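Local coordinates for hypothetical protein HI1011 (Haemophilus influenzae, PDB 1YZY) that catalyses the ATP-dependent phosphorylation of 3-oxo-tetronate to 3-oxo-tetronate 4-phosphate, at residues Phe9-Ser13 and Val27-Gly31; Asn92-Asp98 and Met156-Gly162; Thr112-Val117 and Ala198-Leu204; His272-Asp276 and Met305-Val310. One frame throughout, in Å; residues are numbered along the deposited sequence.

Contact 1: residues Phe9-Ser13 and Val27-Gly31; sequences FTGAS and VQMNG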
loop_
_atom_site.group_PDB
_atom_site.type_symbol
_atom_site.label_atom_id
_atom_site.label_comp_id
_atom_site.label_asym_id
_atom_site.label_seq_id
_atom_site.Cartn_x
_atom_site.Cartn_y
_atom_site.Cartn_z
ATOM N N PHE A 9 1.364 -3.431 -5.113
ATOM C CA PHE A 9 1.672 -2.167 -4.461
ATOM C C PHE A 9 0.540 -1.576 -3.621
ATOM O O PHE A 9 0.753 -1.204 -2.473
ATOM C CB PHE A 9 2.159 -1.138 -5.490
ATOM C CG PHE A 9 2.676 0.118 -4.871
ATOM C CD1 PHE A 9 3.871 0.110 -4.157
ATOM C CD2 PHE A 9 1.939 1.293 -4.939
ATOM C CE1 PHE A 9 4.320 1.249 -3.514
ATOM C CE2 PHE A 9 2.380 2.438 -4.297
ATOM C CZ PHE A 9 3.573 2.415 -3.582
ATOM N N THR A 10 -0.640 -1.438 -4.220
ATOM C CA THR A 10 -1.802 -0.890 -3.527
ATOM C C THR A 10 -2.093 -1.670 -2.228
ATOM O O THR A 10 -2.415 -1.081 -1.183
ATOM C CB THR A 10 -3.045 -0.935 -4.431
ATOM O OG1 THR A 10 -2.695 -0.520 -5.757
ATOM C CG2 THR A 10 -4.113 -0.001 -3.904
ATOM N N GLY A 11 -2.023 -2.996 -2.321
ATOM C CA GLY A 11 -2.254 -3.839 -1.167
ATOM C C GLY A 11 -1.173 -3.662 -0.121
ATOM O O GLY A 11 -1.466 -3.678 1.077
ATOM N N ALA A 12 0.082 -3.543 -0.556
ATOM C CA ALA A 12 1.186 -3.353 0.384
ATOM C C ALA A 12 1.011 -2.040 1.146
ATOM O O ALA A 12 1.216 -1.993 2.356
ATOM C CB ALA A 12 2.527 -3.382 -0.334
ATOM N N SER A 13 0.634 -0.984 0.435
ATOM C CA SER A 13 0.418 0.318 1.047
ATOM C C SER A 13 -0.762 0.232 2.006
ATOM O O SER A 13 -0.734 0.781 3.108
ATOM C CB SER A 13 0.097 1.360 -0.023
ATOM O OG SER A 13 1.227 1.682 -0.808
ATOM N N VAL A 27 7.736 -0.374 8.160
ATOM C CA VAL A 27 8.612 0.020 7.063
ATOM C C VAL A 27 8.158 -0.754 5.832
ATOM O O VAL A 27 8.079 -1.984 5.857
ATOM C CB VAL A 27 10.093 -0.314 7.341
ATOM C CG1 VAL A 27 10.903 -0.185 6.063
ATOM C CG2 VAL A 27 10.649 0.620 8.392
ATOM N N GLN A 28 7.811 -0.033 4.775
ATOM C CA GLN A 28 7.380 -0.663 3.539
ATOM C C GLN A 28 8.460 -0.575 2.459
ATOM O O GLN A 28 8.730 0.500 1.924
ATOM C CB GLN A 28 6.093 -0.016 3.021
ATOM C CG GLN A 28 5.582 -0.628 1.712
ATOM C CD GLN A 28 4.419 0.135 1.114
ATOM O OE1 GLN A 28 3.751 0.913 1.803
ATOM N NE2 GLN A 28 4.172 -0.077 -0.178
ATOM N N MET A 29 9.070 -1.713 2.145
ATOM C CA MET A 29 10.095 -1.780 1.116
ATOM C C MET A 29 9.441 -2.106 -0.221
ATOM O O MET A 29 8.564 -2.961 -0.290
ATOM C CB MET A 29 11.123 -2.846 1.474
ATOM C CG MET A 29 11.851 -2.572 2.777
ATOM S SD MET A 29 12.643 -0.935 2.826
ATOM C CE MET A 29 14.379 -1.378 2.842
ATOM N N ASN A 30 9.816 -1.385 -1.269
ATOM C CA ASN A 30 9.257 -1.641 -2.596
ATOM C C ASN A 30 10.240 -2.548 -3.333
ATOM O O ASN A 30 11.267 -2.091 -3.824
ATOM C CB ASN A 30 9.048 -0.329 -3.356
ATOM C CG ASN A 30 8.159 0.652 -2.599
ATOM O OD1 ASN A 30 7.133 0.275 -2.040
ATOM N ND2 ASN A 30 8.553 1.921 -2.587
ATOM N N GLY A 31 9.927 -3.839 -3.379
ATOM C CA GLY A 31 10.794 -4.816 -4.018
ATOM C C GLY A 31 11.724 -5.385 -2.964
ATOM O O GLY A 31 11.856 -4.797 -1.894
HETATM O O HOH W 1 3.330 3.466 0.446
#

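Contact 2: residues Asn92-Asp98 and Met156-Gly162; sequences NIGPVTD and MDAQAKG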
loop_
_atom_site.group_PDB
_atom_site.type_symbol
_atom_site.label_atom_id
_atom_site.label_comp_id
_atom_site.label_asym_id
_atom_site.label_seq_id
_atom_site.Cartn_x
_atom_site.Cartn_y
_atom_site.Cartn_z
ATOM N N ASN A 92 -1.235 -17.686 -8.246
ATOM C CA ASN A 92 -0.078 -17.736 -7.350
ATOM C C ASN A 92 -0.358 -17.775 -5.856
ATOM O O ASN A 92 0.567 -17.954 -5.064
ATOM C CB ASN A 92 0.826 -16.538 -7.632
ATOM C CG ASN A 92 1.033 -16.467 -9.147
ATOM O OD1 ASN A 92 0.984 -17.485 -9.841
ATOM N ND2 ASN A 92 1.249 -15.262 -9.660
ATOM N N ILE A 93 -1.605 -17.548 -5.447
ATOM C CA ILE A 93 -1.905 -17.545 -4.007
ATOM C C ILE A 93 -1.537 -18.907 -3.408
ATOM O O ILE A 93 -0.783 -18.985 -2.436
ATOM C CB ILE A 93 -3.392 -17.207 -3.723
ATOM C CG1 ILE A 93 -3.667 -15.748 -4.082
ATOM C CG2 ILE A 93 -3.744 -17.456 -2.250
ATOM C CD1 ILE A 93 -5.133 -15.389 -4.034
ATOM N N GLY A 94 -2.034 -19.975 -4.029
ATOM C CA GLY A 94 -1.752 -21.327 -3.567
ATOM C C GLY A 94 -0.294 -21.726 -3.682
ATOM O O GLY A 94 0.289 -22.249 -2.728
ATOM N N PRO A 95 0.302 -21.579 -4.874
ATOM C CA PRO A 95 1.713 -21.930 -5.072
ATOM C C PRO A 95 2.641 -21.215 -4.081
ATOM O O PRO A 95 3.553 -21.827 -3.521
ATOM C CB PRO A 95 1.963 -21.461 -6.496
ATOM C CG PRO A 95 0.630 -21.751 -7.167
ATOM C CD PRO A 95 -0.340 -21.224 -6.156
ATOM N N VAL A 96 2.421 -19.912 -3.897
ATOM C CA VAL A 96 3.234 -19.112 -2.985
ATOM C C VAL A 96 3.057 -19.554 -1.543
ATOM O O VAL A 96 4.031 -19.615 -0.794
ATOM C CB VAL A 96 2.931 -17.597 -3.118
ATOM C CG1 VAL A 96 3.720 -16.807 -2.102
ATOM C CG2 VAL A 96 3.296 -17.114 -4.509
ATOM N N THR A 97 1.819 -19.839 -1.148
ATOM C CA THR A 97 1.546 -20.287 0.217
ATOM C C THR A 97 2.294 -21.594 0.467
ATOM O O THR A 97 2.943 -21.774 1.504
ATOM C CB THR A 97 0.013 -20.498 0.456
ATOM O OG1 THR A 97 -0.674 -19.254 0.299
ATOM C CG2 THR A 97 -0.262 -21.017 1.860
ATOM N N ASP A 98 2.226 -22.498 -0.505
ATOM C CA ASP A 98 2.897 -23.787 -0.392
ATOM C C ASP A 98 4.407 -23.655 -0.317
ATOM O O ASP A 98 5.055 -24.358 0.457
ATOM C CB ASP A 98 2.507 -24.681 -1.554
ATOM C CG ASP A 98 1.123 -25.253 -1.346
ATOM O OD1 ASP A 98 0.763 -25.507 -0.176
ATOM O OD2 ASP A 98 0.398 -25.443 -2.345
ATOM N N MET A 156 -9.113 -22.126 -3.612
ATOM C CA MET A 156 -7.776 -22.470 -3.166
ATOM C C MET A 156 -7.355 -23.870 -3.612
ATOM O O MET A 156 -6.200 -24.084 -3.995
ATOM C CB MET A 156 -7.662 -22.341 -1.644
ATOM C CG MET A 156 -6.257 -22.651 -1.102
ATOM S SD MET A 156 -4.953 -21.505 -1.594
ATOM C CE MET A 156 -3.580 -22.168 -0.647
ATOM N N ASP A 157 -8.286 -24.819 -3.552
ATOM C CA ASP A 157 -8.005 -26.204 -3.931
ATOM C C ASP A 157 -7.562 -26.338 -5.380
ATOM O O ASP A 157 -6.778 -27.225 -5.717
ATOM C CB ASP A 157 -9.234 -27.095 -3.702
ATOM C CG ASP A 157 -9.379 -27.562 -2.256
ATOM O OD1 ASP A 157 -8.504 -27.277 -1.406
ATOM O OD2 ASP A 157 -10.391 -28.234 -1.975
ATOM N N ALA A 158 -8.121 -25.500 -6.239
ATOM C CA ALA A 158 -7.788 -25.513 -7.654
ATOM C C ALA A 158 -6.310 -25.217 -7.921
ATOM O O ALA A 158 -5.694 -25.843 -8.784
ATOM C CB ALA A 158 -8.649 -24.514 -8.382
ATOM N N GLN A 159 -5.743 -24.302 -7.142
ATOM C CA GLN A 159 -4.352 -23.874 -7.298
ATOM C C GLN A 159 -3.377 -24.321 -6.218
ATOM O O GLN A 159 -2.212 -23.904 -6.226
ATOM C CB GLN A 159 -4.295 -22.348 -7.375
ATOM C CG GLN A 159 -5.167 -21.814 -6.248
ATOM C CD GLN A 159 -5.204 -20.313 -6.187
ATOM O OE1 GLN A 159 -4.326 -19.695 -5.602
ATOM N NE2 GLN A 159 -6.233 -19.719 -6.773
ATOM N N ALA A 160 -3.831 -25.123 -5.262
ATOM C CA ALA A 160 -2.949 -25.564 -4.191
ATOM C C ALA A 160 -2.564 -27.037 -4.278
ATOM O O ALA A 160 -3.218 -27.823 -4.963
ATOM C CB ALA A 160 -3.582 -25.263 -2.842
ATOM N N LYS A 161 -1.462 -27.393 -3.620
ATOM C CA LYS A 161 -0.982 -28.770 -3.593
ATOM C C LYS A 161 -1.698 -29.564 -2.492
ATOM O O LYS A 161 -1.704 -30.796 -2.511
ATOM C CB LYS A 161 0.531 -28.812 -3.340
ATOM C CG LYS A 161 1.382 -29.199 -4.543
ATOM C CD LYS A 161 1.537 -28.061 -5.536
ATOM C CE LYS A 161 2.279 -28.514 -6.792
ATOM N NZ LYS A 161 1.449 -29.408 -7.663
ATOM N N GLY A 162 -2.252 -28.850 -1.510
ATOM C CA GLY A 162 -2.957 -29.484 -0.407
ATOM C C GLY A 162 -4.460 -29.253 -0.435
ATOM O O GLY A 162 -5.007 -28.783 -1.445
HETATM O O HOH W 2 0.806 -25.111 -5.482
#

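Contact 3: residues Thr112-Val117 and Ala198-Leu204; sequences TPALPV and AVDNSQL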
loop_
_atom_site.group_PDB
_atom_site.type_symbol
_atom_site.label_atom_id
_atom_site.label_comp_id
_atom_site.label_asym_id
_atom_site.label_seq_id
_atom_site.Cartn_x
_atom_site.Cartn_y
_atom_site.Cartn_z
ATOM N N THR A 112 -7.889 -15.816 4.682
ATOM C CA THR A 112 -8.974 -14.884 4.941
ATOM C C THR A 112 -8.844 -13.504 4.323
ATOM O O THR A 112 -8.084 -12.669 4.799
ATOM C CB THR A 112 -9.279 -14.735 6.462
ATOM O OG1 THR A 112 -10.285 -13.730 6.656
ATOM C CG2 THR A 112 -8.029 -14.358 7.247
ATOM N N PRO A 113 -9.502 -13.292 3.177
ATOM C CA PRO A 113 -9.486 -12.003 2.484
ATOM C C PRO A 113 -10.595 -11.065 2.957
ATOM O O PRO A 113 -11.065 -10.193 2.228
ATOM C CB PRO A 113 -9.905 -12.389 1.062
ATOM C CG PRO A 113 -10.729 -13.620 1.255
ATOM C CD PRO A 113 -9.921 -14.362 2.257
ATOM N N ALA A 114 -11.017 -11.251 4.203
ATOM C CA ALA A 114 -12.134 -10.584 4.858
ATOM C C ALA A 114 -11.832 -9.349 5.703
ATOM O O ALA A 114 -10.810 -9.250 6.377
ATOM C CB ALA A 114 -13.090 -11.506 5.632
ATOM N N LEU A 115 -12.800 -8.438 5.665
ATOM C CA LEU A 115 -12.849 -7.190 6.414
ATOM C C LEU A 115 -14.287 -6.692 6.289
ATOM O O LEU A 115 -14.624 -5.826 5.485
ATOM C CB LEU A 115 -11.885 -6.138 5.871
ATOM C CG LEU A 115 -11.833 -4.861 6.718
ATOM C CD1 LEU A 115 -11.693 -5.209 8.194
ATOM C CD2 LEU A 115 -10.669 -3.989 6.259
ATOM N N PRO A 116 -15.212 -7.310 7.036
ATOM C CA PRO A 116 -16.648 -7.037 7.004
ATOM C C PRO A 116 -17.059 -5.583 7.005
ATOM O O PRO A 116 -18.054 -5.228 6.373
ATOM C CB PRO A 116 -17.153 -7.766 8.250
ATOM C CG PRO A 116 -16.232 -8.928 8.333
ATOM C CD PRO A 116 -14.903 -8.257 8.120
ATOM N N VAL A 117 -16.325 -4.745 7.729
ATOM C CA VAL A 117 -16.671 -3.328 7.788
ATOM C C VAL A 117 -16.501 -2.677 6.417
ATOM O O VAL A 117 -17.243 -1.759 6.054
ATOM C CB VAL A 117 -15.851 -2.584 8.876
ATOM C CG1 VAL A 117 -14.419 -2.322 8.403
ATOM C CG2 VAL A 117 -16.562 -1.300 9.290
ATOM N N ALA A 198 -16.286 -14.762 8.598
ATOM C CA ALA A 198 -16.287 -13.451 9.235
ATOM C C ALA A 198 -17.313 -12.571 8.557
ATOM O O ALA A 198 -17.080 -12.067 7.461
ATOM C CB ALA A 198 -14.908 -12.805 9.161
ATOM N N VAL A 199 -18.492 -12.466 9.156
ATOM C CA VAL A 199 -19.547 -11.612 8.610
ATOM C C VAL A 199 -19.588 -10.315 9.414
ATOM O O VAL A 199 -20.290 -9.365 9.057
ATOM C CB VAL A 199 -20.927 -12.299 8.665
ATOM C CG1 VAL A 199 -21.008 -13.384 7.617
ATOM C CG2 VAL A 199 -21.182 -12.873 10.057
ATOM N N ASP A 200 -18.782 -10.286 10.472
ATOM C CA ASP A 200 -18.664 -9.165 11.383
ATOM C C ASP A 200 -17.190 -9.046 11.788
ATOM O O ASP A 200 -16.492 -10.048 11.907
ATOM C CB ASP A 200 -19.532 -9.435 12.611
ATOM C CG ASP A 200 -19.445 -8.342 13.627
ATOM O OD1 ASP A 200 -18.702 -8.512 14.614
ATOM O OD2 ASP A 200 -20.115 -7.308 13.433
ATOM N N ASN A 201 -16.726 -7.819 12.019
ATOM C CA ASN A 201 -15.328 -7.576 12.383
ATOM C C ASN A 201 -14.793 -8.257 13.627
ATOM O O ASN A 201 -13.584 -8.483 13.729
ATOM C CB ASN A 201 -15.072 -6.066 12.470
ATOM C CG ASN A 201 -14.528 -5.410 11.205
ATOM O OD1 ASN A 201 -15.150 -5.472 10.151
ATOM N ND2 ASN A 201 -13.359 -4.789 11.307
ATOM N N SER A 202 -15.653 -8.543 14.597
ATOM C CA SER A 202 -15.170 -9.208 15.802
ATOM C C SER A 202 -14.622 -10.600 15.493
ATOM O O SER A 202 -13.815 -11.137 16.262
ATOM C CB SER A 202 -16.251 -9.279 16.886
ATOM O OG SER A 202 -17.333 -10.121 16.520
ATOM N N GLN A 203 -15.051 -11.181 14.371
ATOM C CA GLN A 203 -14.564 -12.501 13.970
ATOM C C GLN A 203 -13.071 -12.462 13.611
ATOM O O GLN A 203 -12.382 -13.477 13.715
ATOM C CB GLN A 203 -15.361 -13.051 12.783
ATOM C CG GLN A 203 -16.601 -13.845 13.151
ATOM C CD GLN A 203 -17.852 -12.995 13.202
ATOM O OE1 GLN A 203 -18.295 -12.588 14.274
ATOM N NE2 GLN A 203 -18.459 -12.764 12.046
ATOM N N LEU A 204 -12.594 -11.312 13.128
ATOM C CA LEU A 204 -11.178 -11.141 12.763
ATOM C C LEU A 204 -10.360 -10.935 14.021
ATOM O O LEU A 204 -9.178 -11.297 14.087
ATOM C CB LEU A 204 -10.995 -9.956 11.801
ATOM C CG LEU A 204 -11.648 -10.132 10.431
ATOM C CD1 LEU A 204 -11.652 -8.817 9.689
ATOM C CD2 LEU A 204 -10.927 -11.238 9.633
#

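Contact 4: residues His272-Asp276 and Met305-Val310; sequences HFQLD and MVYATV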
loop_
_atom_site.group_PDB
_atom_site.type_symbol
_atom_site.label_atom_id
_atom_site.label_comp_id
_atom_site.label_asym_id
_atom_site.label_seq_id
_atom_site.Cartn_x
_atom_site.Cartn_y
_atom_site.Cartn_z
ATOM N N HIS A 272 2.861 30.225 -5.595
ATOM C CA HIS A 272 2.573 29.230 -6.609
ATOM C C HIS A 272 3.136 29.617 -7.963
ATOM O O HIS A 272 3.003 30.755 -8.414
ATOM C CB HIS A 272 1.066 29.017 -6.707
ATOM C CG HIS A 272 0.287 30.292 -6.783
ATOM N ND1 HIS A 272 0.062 31.088 -5.681
ATOM C CD2 HIS A 272 -0.305 30.917 -7.826
ATOM C CE1 HIS A 272 -0.636 32.150 -6.042
ATOM N NE2 HIS A 272 -0.873 32.072 -7.339
ATOM N N PHE A 273 3.729 28.636 -8.624
ATOM C CA PHE A 273 4.322 28.837 -9.927
ATOM C C PHE A 273 3.779 27.746 -10.832
ATOM O O PHE A 273 4.109 26.578 -10.658
ATOM C CB PHE A 273 5.846 28.726 -9.809
ATOM C CG PHE A 273 6.590 29.106 -11.060
ATOM C CD1 PHE A 273 6.377 28.423 -12.258
ATOM C CD2 PHE A 273 7.514 30.139 -11.039
ATOM C CE1 PHE A 273 7.073 28.762 -13.411
ATOM C CE2 PHE A 273 8.220 30.486 -12.191
ATOM C CZ PHE A 273 7.997 29.796 -13.378
ATOM N N GLN A 274 2.938 28.124 -11.786
ATOM C CA GLN A 274 2.379 27.148 -12.710
ATOM C C GLN A 274 3.414 26.672 -13.730
ATOM O O GLN A 274 3.987 27.475 -14.470
ATOM C CB GLN A 274 1.172 27.719 -13.443
ATOM C CG GLN A 274 0.595 26.741 -14.447
ATOM C CD GLN A 274 -0.596 27.292 -15.181
ATOM O OE1 GLN A 274 -0.975 28.449 -14.998
ATOM N NE2 GLN A 274 -1.190 26.472 -16.039
ATOM N N LEU A 275 3.642 25.364 -13.766
ATOM C CA LEU A 275 4.593 24.771 -14.692
ATOM C C LEU A 275 3.979 24.815 -16.096
ATOM O O LEU A 275 2.929 24.213 -16.341
ATOM C CB LEU A 275 4.898 23.328 -14.263
ATOM C CG LEU A 275 6.113 22.569 -14.813
ATOM C CD1 LEU A 275 6.358 21.356 -13.941
ATOM C CD2 LEU A 275 5.924 22.143 -16.269
ATOM N N ASP A 276 4.609 25.571 -16.992
ATOM C CA ASP A 276 4.149 25.711 -18.370
ATOM C C ASP A 276 4.806 24.628 -19.226
ATOM O O ASP A 276 6.032 24.526 -19.262
ATOM C CB ASP A 276 4.512 27.108 -18.894
ATOM C CG ASP A 276 4.098 27.326 -20.340
ATOM O OD1 ASP A 276 2.903 27.143 -20.658
ATOM O OD2 ASP A 276 4.970 27.690 -21.155
ATOM N N MET A 305 4.532 26.142 -4.122
ATOM C CA MET A 305 4.050 25.091 -4.998
ATOM C C MET A 305 4.240 25.372 -6.492
ATOM O O MET A 305 3.832 26.389 -7.064
ATOM C CB MET A 305 2.541 24.891 -4.777
ATOM C CG MET A 305 1.830 24.138 -5.904
ATOM S SD MET A 305 0.099 23.789 -5.579
ATOM C CE MET A 305 -0.674 25.395 -5.813
ATOM N N VAL A 306 4.896 24.394 -7.114
ATOM C CA VAL A 306 5.177 24.279 -8.538
ATOM C C VAL A 306 4.179 23.245 -9.052
ATOM O O VAL A 306 4.223 22.085 -8.637
ATOM C CB VAL A 306 6.596 23.811 -8.887
ATOM C CG1 VAL A 306 6.810 23.932 -10.377
ATOM C CG2 VAL A 306 7.627 24.627 -8.145
ATOM N N TYR A 307 3.300 23.645 -9.962
ATOM C CA TYR A 307 2.280 22.727 -10.448
ATOM C C TYR A 307 2.012 22.680 -11.942
ATOM O O TYR A 307 2.084 23.693 -12.634
ATOM C CB TYR A 307 0.957 23.009 -9.726
ATOM C CG TYR A 307 0.366 24.376 -10.012
ATOM C CD1 TYR A 307 -0.710 24.522 -10.890
ATOM C CD2 TYR A 307 0.893 25.528 -9.416
ATOM C CE1 TYR A 307 -1.238 25.773 -11.170
ATOM C CE2 TYR A 307 0.372 26.778 -9.686
ATOM C CZ TYR A 307 -0.691 26.896 -10.565
ATOM O OH TYR A 307 -1.190 28.143 -10.860
ATOM N N ALA A 308 1.669 21.491 -12.419
ATOM C CA ALA A 308 1.324 21.271 -13.817
ATOM C C ALA A 308 -0.201 21.138 -13.892
ATOM O O ALA A 308 -0.801 21.266 -14.958
ATOM C CB ALA A 308 1.997 20.002 -14.333
ATOM N N THR A 309 -0.812 20.921 -12.733
ATOM C CA THR A 309 -2.254 20.757 -12.594
ATOM C C THR A 309 -3.136 21.789 -13.302
ATOM O O THR A 309 -3.160 22.967 -12.930
ATOM C CB THR A 309 -2.631 20.754 -11.117
ATOM O OG1 THR A 309 -1.912 19.708 -10.455
ATOM C CG2 THR A 309 -4.131 20.556 -10.935
ATOM N N VAL A 310 -3.865 21.329 -14.316
ATOM C CA VAL A 310 -4.801 22.158 -15.077
ATOM C C VAL A 310 -6.076 21.343 -15.286
ATOM O O VAL A 310 -6.035 20.108 -15.287
ATOM C CB VAL A 310 -4.250 22.584 -16.469
ATOM C CG1 VAL A 310 -3.192 23.647 -16.317
ATOM C CG2 VAL A 310 -3.710 21.384 -17.229
#

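Contact 1: residues Phe9-Ser13 and Val27-Gly31
A helix can rest on a sheet through a few well-placed side chains, and here a single glutamine does much of the work. The helical segment Phe-9 to Ser-13 runs nearly antiparallel to strand residues 27-30, at 166°, with the short axes 9.9 Å apart. The van der Waals part of the contact centres on Gln-28, whose extended chain (t, t) reaches across this gap. Its NE2 lies 3.7 Å from CB of Ala-12 and 3.6 Å from CE1 of Phe-9, while its OE1 comes within 3.5 Å of CA of Ser-13. The small Ala-12, pointing at the sheet, lets the helix approach, and it also touches Val-45 and Ser-47 of the neighbouring strand 43-47. At the end of the contact the Phe-9 ring meets Asn-30 edge-on, with CE1 3.3 Å from OD1, so the positive rim of the ring faces a carbonyl oxygen.

A water joins the polar ends: it donates to OE1 of Gln-28 at 2.9 Å and is also hydrogen-bonded to OG of Ser-13 at 3.0 Å. Within the helix, Ser-13 N bonds to Phe-9 O at 2.9 Å.

Helix 9-20 connects strands 3-6 and 26-30, which are parallel with strand 43-47 between them: a beta-alpha-beta crossover in the parallel part of the mixed sheet.

Contact 2: residues Asn92-Asp98 and Met156-Gly162
Two helix ends can come close where a residue lacks a side chain, as here at Gly-94. In the first turn of helix 93-104, Ile-93 sets CB 3.3 Å from OE1 of Gln-159, and its CG2 lies 4.3 Å from SD of Met-156. Gly-94 is the point of closest approach, its CA 4.4 Å from that of Ala-160. A beta carbon here would clash with the carbonyl O of Gln-159, so the absence of a side chain is what permits the approach. Its amide gives a hydrogen bond to OE1 of Gln-159 (N to OE1 2.8 Å), and CE of Met-156 reaches within 3.5 Å of the Gly-94 CA. Pro-95 then rests its CD 3.3 Å from Gln-159 O. Thr-97 turns CB toward CE of Met-156 at 4.1 Å, while its hydroxyl OG1 donates to Ile-93 O at 2.8 Å. Asp-98 closes the series: its OD2 accepts from Lys-161 N at 3.0 Å and from a water that also donates weakly to Gln-159 O. Its OD1 pairs with Tyr-193 OH and forms a salt bridge with Arg-192.

The chemistry implies that two backbone amides, Gly-94 N and Lys-161 N, are satisfied across the interface by the side chains of Gln-159 and Asp-98, while Met-156 packs alongside on Ile-93, Gly-94 and Thr-97.

Contact 3: residues Thr112-Val117 and Ala198-Leu204
The apolar centre is the ring of Pro-116, which packs on the 198-204 backbone and side chains: CG lies 3.4 Å from Ala-198 O and 4.2 Å from Ala-198 CB, while CD sits 3.7 Å from CD1 of Leu-204. CD1 of Leu-204 also approaches Ala-114 O at 3.4 Å and CD1 of Leu-115 at 3.9 Å. Beside them the methyls of Ala-114 and Ala-198 meet, CB to CB, at 4.2 Å, and CD2 of Leu-204 reaches OG1 of Thr-112 at 3.9 Å.

Both segments follow neighbouring strands, 109-111 and 193-196, of a three-stranded parallel sheet, so the contact joins the loops at the C-terminal ends of those strands, as is common in alpha/beta folds. Strand 120-123 flanks them, with Ile-122 bonding to the Ala-198 backbone.

Farther out the chemistry turns polar. Asn-201 presents OD1 to the amide of Val-117, a hydrogen bond of 2.8 Å from N to OD1, and its ND2 is bonded to Tyr-226 OH. Away from the 112-117 segment, Asp-200 caps the start of helix 202-210: its OD1 accepts from Ser-202 N at 3.0 Å, an Asx turn, and from Ser-202 OG at 2.8 Å.

Contact 4: residues His272-Asp276 and Met305-Val310
Parallel strands satisfy their peptides in a staggered ladder, and this short pair illustrates the rule. Phe-273 N donates to Met-305 O at 2.7 Å, Phe-273 O accepts from Tyr-307 N at 3.1 Å, and Leu-275 N donates to Tyr-307 O at 2.5 Å. Each of these carbonyls also receives a CA-H...O contact: His-272 CA lies 3.1 Å from Met-305 O, Val-306 CA 3.3 Å from Phe-273 O, and Gln-274 CA 3.5 Å from Tyr-307 O. The backbone of Val-306 takes its hydrogen bonds from the next strand, at Val-250 and Ser-252.

Among the side chains, His-272 ND1 is bonded to Ala-270 O, and Asp-276, an N-cap, has its OD2 on Gln-279 N. Thr-309 OG1 bonds to Ser-252 OG and to the carbonyl of Ser-254, a residue assigned by similarity to ATP binding. Gln-274 lays its CA over the Tyr-307 ring, 3.8 Å from the centroid, a CH-pi contact. On the face carrying Phe-273 and Val-306, the Phe-273 ring stands edge-to-face with Trp-293.

Strand 272-274 is the sheet's outer edge within the chain, and the helices between it and strand 305-307 complete a beta-alpha-beta crossover of the nucleotide-binding domain, with Ala-308 and Thr-309 close to the probable ATP site.

How the contacts relate
Contacts 1, 2 and 3 fall within the sugar-binding N-terminal domain and contact 4 within the nucleotide-binding C-terminal one. Contact 1 comes first along the chain. Contacts 2 and 3 then interlock, their segments alternating, and contact 4 follows. The first three centres are 22 to 23 Å apart. The centre of contact 4 is about 29 Å from that of contact 1; it is about 44 and 49 Å from those of contacts 3 and 2, which lie on the opposite side of the chain's centre. Contacts 1 and 4 nevertheless share the mixed sheet: strand 26-30 adjoins strand 369-375, while strand 272-274 ends the row. One sheet thus runs through both domains, joining them by backbone pairing.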